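Local coordinates for protein oxidase (Sinorhizobium meliloti, PDB 4FFU) that is of uncertain function but belongs to the MaoC-like family, is probably built on a hot-dog fold, and is tentatively assigned monoamine oxidase activity, at residues R143-C148 with A160-L165; H38-S43 with T125-A130; F104-D109 with I164-R169. All coordinates share one frame; numbering follows the deposited sequence.

Contact 1 (R143-C148 with A160-L165); sequences RVVERC and AADHIL
The beta hairpin of strands 141-151 and 157-168 pairs V144, E146 and C148 with L165, H163 and A161. These are the hydrogen-bonded pairs of an antiparallel register, and each is joined by two backbone bonds. In the central pair H163 N lies 2.7 Å from E146 O and E146 N lies 2.8 Å from H163 O. Between them come the non-hydrogen-bonded pairs V145-I164 and R147-D162, whose side chains stand on the other face.

R147 and D162 form a salt bridge. R147 NH1 is 3.1 Å from D162 OD1, with a fairly straight N-H...O angle of 164°. The oxygen sits at the guanidinium edge, in its plane, but NH1 comes from above the carboxylate plane. The two planes are 66° apart. A bend at chi2 (107°) lays the arginine chain across the aspartate. R147 NH2 also rests 3.4 Å from the methyl A160 CB. D162 OD2 has a second charged partner in R110, and two arginines therefore hold this carboxylate. Replacing R147 by an alanine removes NH1, which would probably cost D162 OD1 its charged mate and leave R110 as the other arginine on the carboxylate; the contact with the A160 methyl would go too.

On the opposite face E146 runs extended beyond CG. Its CD packs 3.7 Å from L165 CD1. Water 1 lies in the plane of the H163 ring, 2.8 Å from H163 ND1, and also meets E146 OE1, though at a doubtfully short distance. H163 NE2 bonds to the hydroxyl of S105 and the ring stacks on Y108. These partners together fix the turn of the imidazole.

Such a hairpin in the middle of a curved antiparallel sheet is typical of the hot-dog fold of MaoC-like domains.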
loop_
_atom_site.group_PDB
_atom_site.type_symbol
_atom_site.label_atom_id
_atom_site.label_comp_id
_atom_site.label_asym_id
_atom_site.label_seq_id
_atom_site.Cartn_x
_atom_site.Cartn_y
_atom_site.Cartn_z
ATOM N N ARG I 143 -18.088 25.588 20.208
ATOM C CA ARG I 143 -17.326 24.358 20.420
ATOM C C ARG I 143 -18.269 23.182 20.679
ATOM O O ARG I 143 -19.169 23.272 21.538
ATOM C CB ARG I 143 -16.355 24.553 21.601
ATOM C CG ARG I 143 -15.509 23.335 21.969
ATOM C CD ARG I 143 -14.667 23.578 23.217
ATOM N NE ARG I 143 -14.797 22.500 24.204
ATOM C CZ ARG I 143 -13.767 21.888 24.782
ATOM N NH1 ARG I 143 -12.526 22.263 24.494
ATOM N NH2 ARG I 143 -13.969 20.914 25.662
ATOM N N VAL I 144 -18.080 22.090 19.942
ATOM C CA VAL I 144 -18.866 20.868 20.167
ATOM C C VAL I 144 -17.899 19.723 20.486
ATOM O O VAL I 144 -16.929 19.510 19.761
ATOM C CB VAL I 144 -19.716 20.501 18.931
ATOM C CG1 VAL I 144 -20.514 19.225 19.178
ATOM C CG2 VAL I 144 -20.648 21.649 18.553
ATOM N N VAL I 145 -18.152 19.010 21.583
ATOM C CA VAL I 145 -17.363 17.813 21.892
ATOM C C VAL I 145 -18.132 16.569 21.445
ATOM O O VAL I 145 -19.260 16.331 21.891
ATOM C CB VAL I 145 -17.041 17.706 23.382
ATOM C CG1 VAL I 145 -16.334 16.376 23.686
ATOM C CG2 VAL I 145 -16.224 18.916 23.840
ATOM N N GLU I 146 -17.513 15.786 20.566
ATOM C CA GLU I 146 -18.022 14.462 20.193
ATOM C C GLU I 146 -17.206 13.367 20.898
ATOM O O GLU I 146 -16.011 13.183 20.629
ATOM C CB GLU I 146 -17.925 14.262 18.684
ATOM C CG GLU I 146 -18.781 15.225 17.880
ATOM C CD GLU I 146 -18.950 14.793 16.439
ATOM O OE1 GLU I 146 -17.979 14.301 15.823
ATOM O OE2 GLU I 146 -20.065 14.969 15.917
ATOM N N ARG I 147 -17.862 12.626 21.780
ATOM C CA ARG I 147 -17.232 11.510 22.454
ATOM C C ARG I 147 -17.159 10.349 21.473
ATOM O O ARG I 147 -18.196 9.942 20.933
ATOM C CB ARG I 147 -18.048 11.114 23.682
ATOM C CG ARG I 147 -17.507 9.876 24.383
ATOM C CD ARG I 147 -16.844 10.257 25.692
ATOM N NE ARG I 147 -16.386 9.093 26.465
ATOM C CZ ARG I 147 -15.115 8.879 26.809
ATOM N NH1 ARG I 147 -14.167 9.748 26.446
ATOM N NH2 ARG I 147 -14.798 7.802 27.533
ATOM N N CYS I 148 -15.954 9.818 21.236
ATOM C CA CYS I 148 -15.783 8.702 20.313
ATOM C C CYS I 148 -15.406 7.475 21.126
ATOM O O CYS I 148 -14.469 7.521 21.909
ATOM C CB CYS I 148 -14.698 8.996 19.273
ATOM S SG CYS I 148 -15.119 10.411 18.216
ATOM N N ALA I 160 -11.173 5.301 23.660
ATOM C CA ALA I 160 -12.109 6.408 23.804
ATOM C C ALA I 160 -11.348 7.699 23.634
ATOM O O ALA I 160 -10.160 7.749 23.918
ATOM C CB ALA I 160 -12.765 6.368 25.181
ATOM N N ALA I 161 -12.032 8.730 23.155
ATOM C CA ALA I 161 -11.428 10.053 23.003
ATOM C C ALA I 161 -12.541 11.066 22.844
ATOM O O ALA I 161 -13.584 10.739 22.285
ATOM C CB ALA I 161 -10.539 10.096 21.775
ATOM N N ASP I 162 -12.291 12.296 23.288
ATOM C CA ASP I 162 -13.224 13.407 23.089
ATOM C C ASP I 162 -12.764 14.289 21.944
ATOM O O ASP I 162 -11.720 14.948 22.039
ATOM C CB ASP I 162 -13.331 14.245 24.369
ATOM C CG ASP I 162 -13.968 13.485 25.518
ATOM O OD1 ASP I 162 -14.697 12.510 25.257
ATOM O OD2 ASP I 162 -13.697 13.853 26.690
ATOM N N HIS I 163 -13.511 14.280 20.845
ATOM C CA HIS I 163 -13.144 15.053 19.658
ATOM C C HIS I 163 -13.725 16.459 19.782
ATOM O O HIS I 163 -14.942 16.633 19.972
ATOM C CB HIS I 163 -13.670 14.350 18.409
ATOM C CG HIS I 163 -13.192 14.946 17.127
ATOM N ND1 HIS I 163 -13.782 14.655 15.918
ATOM C CD2 HIS I 163 -12.161 15.782 16.856
ATOM C CE1 HIS I 163 -13.139 15.293 14.953
ATOM N NE2 HIS I 163 -12.152 15.983 15.497
ATOM N N ILE I 164 -12.849 17.453 19.701
ATOM C CA ILE I 164 -13.251 18.834 19.813
ATOM C C ILE I 164 -13.407 19.451 18.428
ATOM O O ILE I 164 -12.444 19.533 17.645
ATOM C CB ILE I 164 -12.235 19.688 20.617
ATOM C CG1 ILE I 164 -12.002 19.091 22.006
ATOM C CG2 ILE I 164 -12.745 21.118 20.728
ATOM C CD1 ILE I 164 -10.720 19.583 22.645
ATOM N N LEU I 165 -14.618 19.915 18.156
ATOM C CA LEU I 165 -14.948 20.568 16.901
ATOM C C LEU I 165 -15.233 22.043 17.118
ATOM O O LEU I 165 -15.871 22.428 18.108
ATOM C CB LEU I 165 -16.217 19.927 16.309
ATOM C CG LEU I 165 -16.184 18.450 15.968
ATOM C CD1 LEU I 165 -17.556 18.034 15.436
ATOM C CD2 LEU I 165 -15.070 18.208 14.935
HETATM O O HOH W 1 -15.960 12.948 16.044
#

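Contact 2 (H38-S43 with T125-A130); sequences HVRLTS and TRVTIA
T42 and T125 make the tight end of the contact between strands 39-46 and 122-134. T42 OG1 takes the N-H of T125 at 2.9 Å, nearly straight at 171°. The hydroxyl stands between the backbone N and the carbonyl carbon (chi1 69°), which turns it to T125 while it donates to S43 O. It thus does the work of a strand carbonyl. T42 N returns a bond to T125 O, and T42 CG2 packs 3.4 Å from that same oxygen.

Next along, R40 and V127 form a hydrogen-bonded antiparallel pair, with V127 N 2.8 Å from R40 O. Their side chains lie side by side. R40 CG touches V127 CB at 3.8 Å, and V127 CG2 lies over one face of the guanidinium, toward its rim. The end of the arginine is held by T95 O through NH2. V127 is buried, and T125 OG1 on this side bonds to G91 O.

The other face, with V39, L41, R126 and T128, is the solvent side. Its contacts are as close, but its residues are less buried. V39 CG1 meets the aliphatic part of R126 at CG, 3.6 Å away, while V39 CG2 lies 3.7 Å from T128 OG1. The head of R126 turns to E149.

At the H38 end, exposed H38 meets buried I129, whose N bonds to H38 O. Water 2 joins H38 ND1, H38 O and V127 O.

The chemistry implies that backbone bonds and one threonine hydroxyl dock this outermost strand of the chain's sheet, while exposed side chains add little more than hydrocarbon contact.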
loop_
_atom_site.group_PDB
_atom_site.type_symbol
_atom_site.label_atom_id
_atom_site.label_comp_id
_atom_site.label_asym_id
_atom_site.label_seq_id
_atom_site.Cartn_x
_atom_site.Cartn_y
_atom_site.Cartn_z
ATOM N N HIS I 38 -27.157 13.048 20.904
ATOM C CA HIS I 38 -27.367 12.335 19.635
ATOM C C HIS I 38 -26.257 11.306 19.496
ATOM O O HIS I 38 -25.089 11.639 19.734
ATOM C CB HIS I 38 -27.331 13.280 18.433
ATOM C CG HIS I 38 -27.432 12.574 17.114
ATOM N ND1 HIS I 38 -26.327 12.128 16.415
ATOM C CD2 HIS I 38 -28.511 12.218 16.375
ATOM C CE1 HIS I 38 -26.720 11.533 15.301
ATOM N NE2 HIS I 38 -28.040 11.586 15.247
ATOM N N VAL I 39 -26.617 10.077 19.125
ATOM C CA VAL I 39 -25.647 8.981 19.011
ATOM C C VAL I 39 -25.700 8.434 17.583
ATOM O O VAL I 39 -26.799 8.249 17.035
ATOM C CB VAL I 39 -25.986 7.817 19.982
ATOM C CG1 VAL I 39 -25.024 6.641 19.796
ATOM C CG2 VAL I 39 -25.989 8.282 21.430
ATOM N N ARG I 40 -24.532 8.182 16.997
ATOM C CA ARG I 40 -24.441 7.393 15.755
ATOM C C ARG I 40 -23.410 6.273 15.926
ATOM O O ARG I 40 -22.479 6.397 16.720
ATOM C CB ARG I 40 -24.088 8.267 14.562
ATOM C CG ARG I 40 -22.835 9.110 14.740
ATOM C CD ARG I 40 -22.313 9.668 13.425
ATOM N NE ARG I 40 -21.313 10.715 13.672
ATOM C CZ ARG I 40 -20.224 10.932 12.937
ATOM N NH1 ARG I 40 -19.396 11.919 13.279
ATOM N NH2 ARG I 40 -19.952 10.172 11.878
ATOM N N LEU I 41 -23.604 5.169 15.207
ATOM C CA LEU I 41 -22.677 4.039 15.292
ATOM C C LEU I 41 -22.266 3.686 13.877
ATOM O O LEU I 41 -23.130 3.570 12.991
ATOM C CB LEU I 41 -23.371 2.841 15.957
ATOM C CG LEU I 41 -22.611 1.531 16.211
ATOM C CD1 LEU I 41 -21.449 1.707 17.189
ATOM C CD2 LEU I 41 -23.592 0.460 16.694
ATOM N N THR I 42 -20.964 3.553 13.640
ATOM C CA THR I 42 -20.470 3.224 12.301
ATOM C C THR I 42 -20.665 1.747 11.967
ATOM O O THR I 42 -20.958 0.913 12.843
ATOM C CB THR I 42 -18.960 3.523 12.154
ATOM O OG1 THR I 42 -18.207 2.598 12.967
ATOM C CG2 THR I 42 -18.667 4.954 12.616
ATOM N N SER I 43 -20.428 1.432 10.696
ATOM C CA SER I 43 -20.351 0.030 10.319
ATOM C C SER I 43 -19.016 -0.509 10.842
ATOM O O SER I 43 -18.185 0.246 11.339
ATOM C CB SER I 43 -20.515 -0.143 8.813
ATOM O OG SER I 43 -19.650 0.729 8.135
ATOM N N THR I 125 -17.287 2.294 15.661
ATOM C CA THR I 125 -17.126 3.500 16.480
ATOM C C THR I 125 -18.481 4.097 16.800
ATOM O O THR I 125 -19.315 4.267 15.912
ATOM C CB THR I 125 -16.240 4.546 15.803
ATOM O OG1 THR I 125 -14.957 3.946 15.542
ATOM C CG2 THR I 125 -16.035 5.758 16.742
ATOM N N ARG I 126 -18.701 4.373 18.085
ATOM C CA ARG I 126 -19.909 5.075 18.514
ATOM C C ARG I 126 -19.558 6.535 18.740
ATOM O O ARG I 126 -18.561 6.841 19.411
ATOM C CB ARG I 126 -20.461 4.462 19.818
ATOM C CG ARG I 126 -21.790 5.081 20.259
ATOM C CD ARG I 126 -22.471 4.208 21.308
ATOM N NE ARG I 126 -21.589 4.110 22.466
ATOM C CZ ARG I 126 -21.413 3.011 23.189
ATOM N NH1 ARG I 126 -22.059 1.899 22.870
ATOM N NH2 ARG I 126 -20.573 3.025 24.222
ATOM N N VAL I 127 -20.359 7.445 18.187
ATOM C CA VAL I 127 -20.049 8.869 18.329
ATOM C C VAL I 127 -21.238 9.540 18.999
ATOM O O VAL I 127 -22.341 9.428 18.497
ATOM C CB VAL I 127 -19.768 9.545 16.968
ATOM C CG1 VAL I 127 -19.455 11.016 17.181
ATOM C CG2 VAL I 127 -18.573 8.878 16.279
ATOM N N THR I 128 -21.005 10.199 20.139
ATOM C CA THR I 128 -22.091 10.809 20.912
ATOM C C THR I 128 -21.802 12.299 21.046
ATOM O O THR I 128 -20.679 12.676 21.404
ATOM C CB THR I 128 -22.195 10.193 22.334
ATOM O OG1 THR I 128 -22.370 8.772 22.243
ATOM C CG2 THR I 128 -23.419 10.787 23.126
ATOM N N ILE I 129 -22.796 13.150 20.780
ATOM C CA ILE I 129 -22.622 14.584 21.007
ATOM C C ILE I 129 -22.666 14.792 22.516
ATOM O O ILE I 129 -23.673 14.487 23.168
ATOM C CB ILE I 129 -23.677 15.471 20.281
ATOM C CG1 ILE I 129 -23.773 15.145 18.782
ATOM C CG2 ILE I 129 -23.392 16.951 20.515
ATOM C CD1 ILE I 129 -22.485 15.207 18.002
ATOM N N ALA I 130 -21.558 15.280 23.076
ATOM C CA ALA I 130 -21.407 15.296 24.525
ATOM C C ALA I 130 -21.625 16.657 25.135
ATOM O O ALA I 130 -22.254 16.754 26.193
ATOM C CB ALA I 130 -20.048 14.770 24.940
HETATM O O HOH W 2 -23.480 11.649 16.971
#

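Contact 3 (F104-D109 with I164-R169); sequences FSYGYD and ILIVER
Y106 and G107 both stand opposite I164, a classic beta bulge that shifts the register of strands 103-113 and 157-168 by one residue. I164 O accepts from Y106 N, and I164 N donates to G107 O at 2.9 Å. Y106 has nearly helical backbone angles (-88°/-37°), as at the first position of a classic bulge, which helps to accommodate the extra residue. Before the bulge the pairing is regular. F104 and I166 are a hydrogen-bonded antiparallel pair, with F104 N 2.8 Å from I166 O.

The bulge turns the Y106 side chain onto the isoleucines. Y106 CD2 lies 3.8 Å from I164 CG2, the two side chains pointing the same way. I166 comes across: its CD1 is 3.5 Å from Y106 CD1. The same methyl meets F104 at the ring edge, near the ring plane, 4.1 Å from F104 CD2. One methyl therefore touches two aromatic rings. The trans chi2 of I166 (178°) carries CD1 out to them. The other branch of I164 leads to the corner, where I164 CD1 touches D109 OD2 at 3.6 Å. On the other face of the sheet L165 CD2 makes a looser contact, 4.2 Å from S105 CA.

The polar end of D109 belongs to the interface. D109 OD1 makes a salt bridge with R112 of the second subunit, whose side chain also packs on Y106 and I164. G107 and Y108 pair antiparallel with a strand of that subunit.

The bulge thus sits where the sheet runs on into a second subunit. A sheet continued across a dimer interface is typical of hot-dog fold proteins.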
loop_
_atom_site.group_PDB
_atom_site.type_symbol
_atom_site.label_atom_id
_atom_site.label_comp_id
_atom_site.label_asym_id
_atom_site.label_seq_id
_atom_site.Cartn_x
_atom_site.Cartn_y
_atom_site.Cartn_z
ATOM N N PHE I 104 -14.675 22.413 12.041
ATOM C CA PHE I 104 -13.212 22.280 11.984
ATOM C C PHE I 104 -12.730 21.388 13.131
ATOM O O PHE I 104 -13.120 21.602 14.276
ATOM C CB PHE I 104 -12.580 23.670 12.128
ATOM C CG PHE I 104 -11.084 23.660 12.343
ATOM C CD1 PHE I 104 -10.216 23.337 11.294
ATOM C CD2 PHE I 104 -10.540 24.027 13.574
ATOM C CE1 PHE I 104 -8.836 23.347 11.487
ATOM C CE2 PHE I 104 -9.165 24.044 13.771
ATOM C CZ PHE I 104 -8.311 23.703 12.726
ATOM N N SER I 105 -11.865 20.421 12.818
ATOM C CA SER I 105 -11.261 19.546 13.849
ATOM C C SER I 105 -10.089 20.212 14.609
ATOM O O SER I 105 -8.989 20.419 14.077
ATOM C CB SER I 105 -10.845 18.210 13.227
ATOM O OG SER I 105 -10.177 17.369 14.159
ATOM N N TYR I 106 -10.339 20.559 15.863
ATOM C CA TYR I 106 -9.439 21.358 16.661
ATOM C C TYR I 106 -8.423 20.444 17.363
ATOM O O TYR I 106 -7.246 20.787 17.486
ATOM C CB TYR I 106 -10.265 22.156 17.684
ATOM C CG TYR I 106 -9.468 22.933 18.684
ATOM C CD1 TYR I 106 -8.961 24.207 18.381
ATOM C CD2 TYR I 106 -9.228 22.410 19.938
ATOM C CE1 TYR I 106 -8.238 24.921 19.327
ATOM C CE2 TYR I 106 -8.513 23.113 20.885
ATOM C CZ TYR I 106 -8.018 24.354 20.574
ATOM O OH TYR I 106 -7.313 25.004 21.552
ATOM N N GLY I 107 -8.883 19.274 17.787
ATOM C CA GLY I 107 -8.017 18.293 18.459
ATOM C C GLY I 107 -8.843 17.304 19.243
ATOM O O GLY I 107 -10.059 17.204 19.029
ATOM N N TYR I 108 -8.190 16.575 20.142
ATOM C CA TYR I 108 -8.861 15.554 20.956
ATOM C C TYR I 108 -8.387 15.692 22.394
ATOM O O TYR I 108 -7.213 16.011 22.639
ATOM C CB TYR I 108 -8.518 14.140 20.485
ATOM C CG TYR I 108 -9.119 13.749 19.147
ATOM C CD1 TYR I 108 -8.552 14.192 17.961
ATOM C CD2 TYR I 108 -10.246 12.910 19.084
ATOM C CE1 TYR I 108 -9.101 13.848 16.727
ATOM C CE2 TYR I 108 -10.791 12.549 17.863
ATOM C CZ TYR I 108 -10.212 13.017 16.696
ATOM O OH TYR I 108 -10.752 12.684 15.478
ATOM N N ASP I 109 -9.296 15.447 23.327
ATOM C CA ASP I 109 -8.951 15.353 24.748
ATOM C C ASP I 109 -9.142 13.919 25.217
ATOM O O ASP I 109 -9.953 13.172 24.644
ATOM C CB ASP I 109 -9.853 16.274 25.581
ATOM C CG ASP I 109 -9.398 17.722 25.590
ATOM O OD1 ASP I 109 -8.258 18.047 25.192
ATOM O OD2 ASP I 109 -10.209 18.561 26.041
ATOM N N ILE I 164 -12.849 17.453 19.701
ATOM C CA ILE I 164 -13.251 18.834 19.813
ATOM C C ILE I 164 -13.407 19.451 18.428
ATOM O O ILE I 164 -12.444 19.533 17.645
ATOM C CB ILE I 164 -12.235 19.688 20.617
ATOM C CG1 ILE I 164 -12.002 19.091 22.006
ATOM C CG2 ILE I 164 -12.745 21.118 20.728
ATOM C CD1 ILE I 164 -10.720 19.583 22.645
ATOM N N LEU I 165 -14.618 19.915 18.156
ATOM C CA LEU I 165 -14.948 20.568 16.901
ATOM C C LEU I 165 -15.233 22.043 17.118
ATOM O O LEU I 165 -15.871 22.428 18.108
ATOM C CB LEU I 165 -16.217 19.927 16.309
ATOM C CG LEU I 165 -16.184 18.450 15.968
ATOM C CD1 LEU I 165 -17.556 18.034 15.436
ATOM C CD2 LEU I 165 -15.070 18.208 14.935
ATOM N N ILE I 166 -14.744 22.879 16.205
ATOM C CA ILE I 166 -15.128 24.292 16.189
ATOM C C ILE I 166 -16.142 24.422 15.053
ATOM O O ILE I 166 -15.797 24.208 13.873
ATOM C CB ILE I 166 -13.919 25.220 15.963
ATOM C CG1 ILE I 166 -12.934 25.099 17.132
ATOM C CG2 ILE I 166 -14.360 26.683 15.779
ATOM C CD1 ILE I 166 -11.697 25.956 16.962
ATOM N N VAL I 167 -17.387 24.732 15.410
ATOM C CA VAL I 167 -18.501 24.667 14.465
ATOM C C VAL I 167 -19.067 26.072 14.219
ATOM O O VAL I 167 -19.390 26.785 15.161
ATOM C CB VAL I 167 -19.627 23.727 14.956
ATOM C CG1 VAL I 167 -20.689 23.563 13.867
ATOM C CG2 VAL I 167 -19.054 22.364 15.363
ATOM N N GLU I 168 -19.143 26.460 12.943
ATOM C CA GLU I 168 -19.766 27.730 12.541
ATOM C C GLU I 168 -21.193 27.855 13.053
ATOM O O GLU I 168 -21.962 26.890 13.023
ATOM C CB GLU I 168 -19.793 27.851 11.017
ATOM C CG GLU I 168 -18.436 28.095 10.378
ATOM C CD GLU I 168 -18.511 28.135 8.858
ATOM O OE1 GLU I 168 -19.583 28.511 8.316
ATOM O OE2 GLU I 168 -17.496 27.799 8.201
ATOM N N ARG I 169 -21.546 29.052 13.517
ATOM C CA ARG I 169 -22.929 29.338 13.898
ATOM C C ARG I 169 -23.750 29.549 12.633
ATOM O O ARG I 169 -23.201 29.982 11.603
ATOM C CB ARG I 169 -23.001 30.578 14.782
ATOM C CG ARG I 169 -22.382 30.375 16.153
ATOM C CD ARG I 169 -22.622 31.581 17.041
ATOM N NE ARG I 169 -21.961 31.409 18.329
ATOM C CZ ARG I 169 -22.530 30.870 19.402
ATOM N NH1 ARG I 169 -23.789 30.458 19.362
ATOM N NH2 ARG I 169 -21.831 30.752 20.518
#

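All three contacts belong to one antiparallel sheet. Contact 1 is its buried middle, and contacts 2 and 3 are partly buried and add the outermost strands at its two edges within the chain. Contacts 1 and 3 share strand 157-168 and the residues I164 and L165, and the H163-S105 bond ties them together. Contacts 1 and 2 use neighbouring strands, joined by V145 O to A130 N and R147 N to T128 O. Contacts 2 and 3 do not touch. Chemistry follows place: contact 1 has a partly exposed salt bridge on one face and buried E146 on the other, contact 2 an outer face open to solvent, and contact 3 apolar packing, with a charge paired to another subunit.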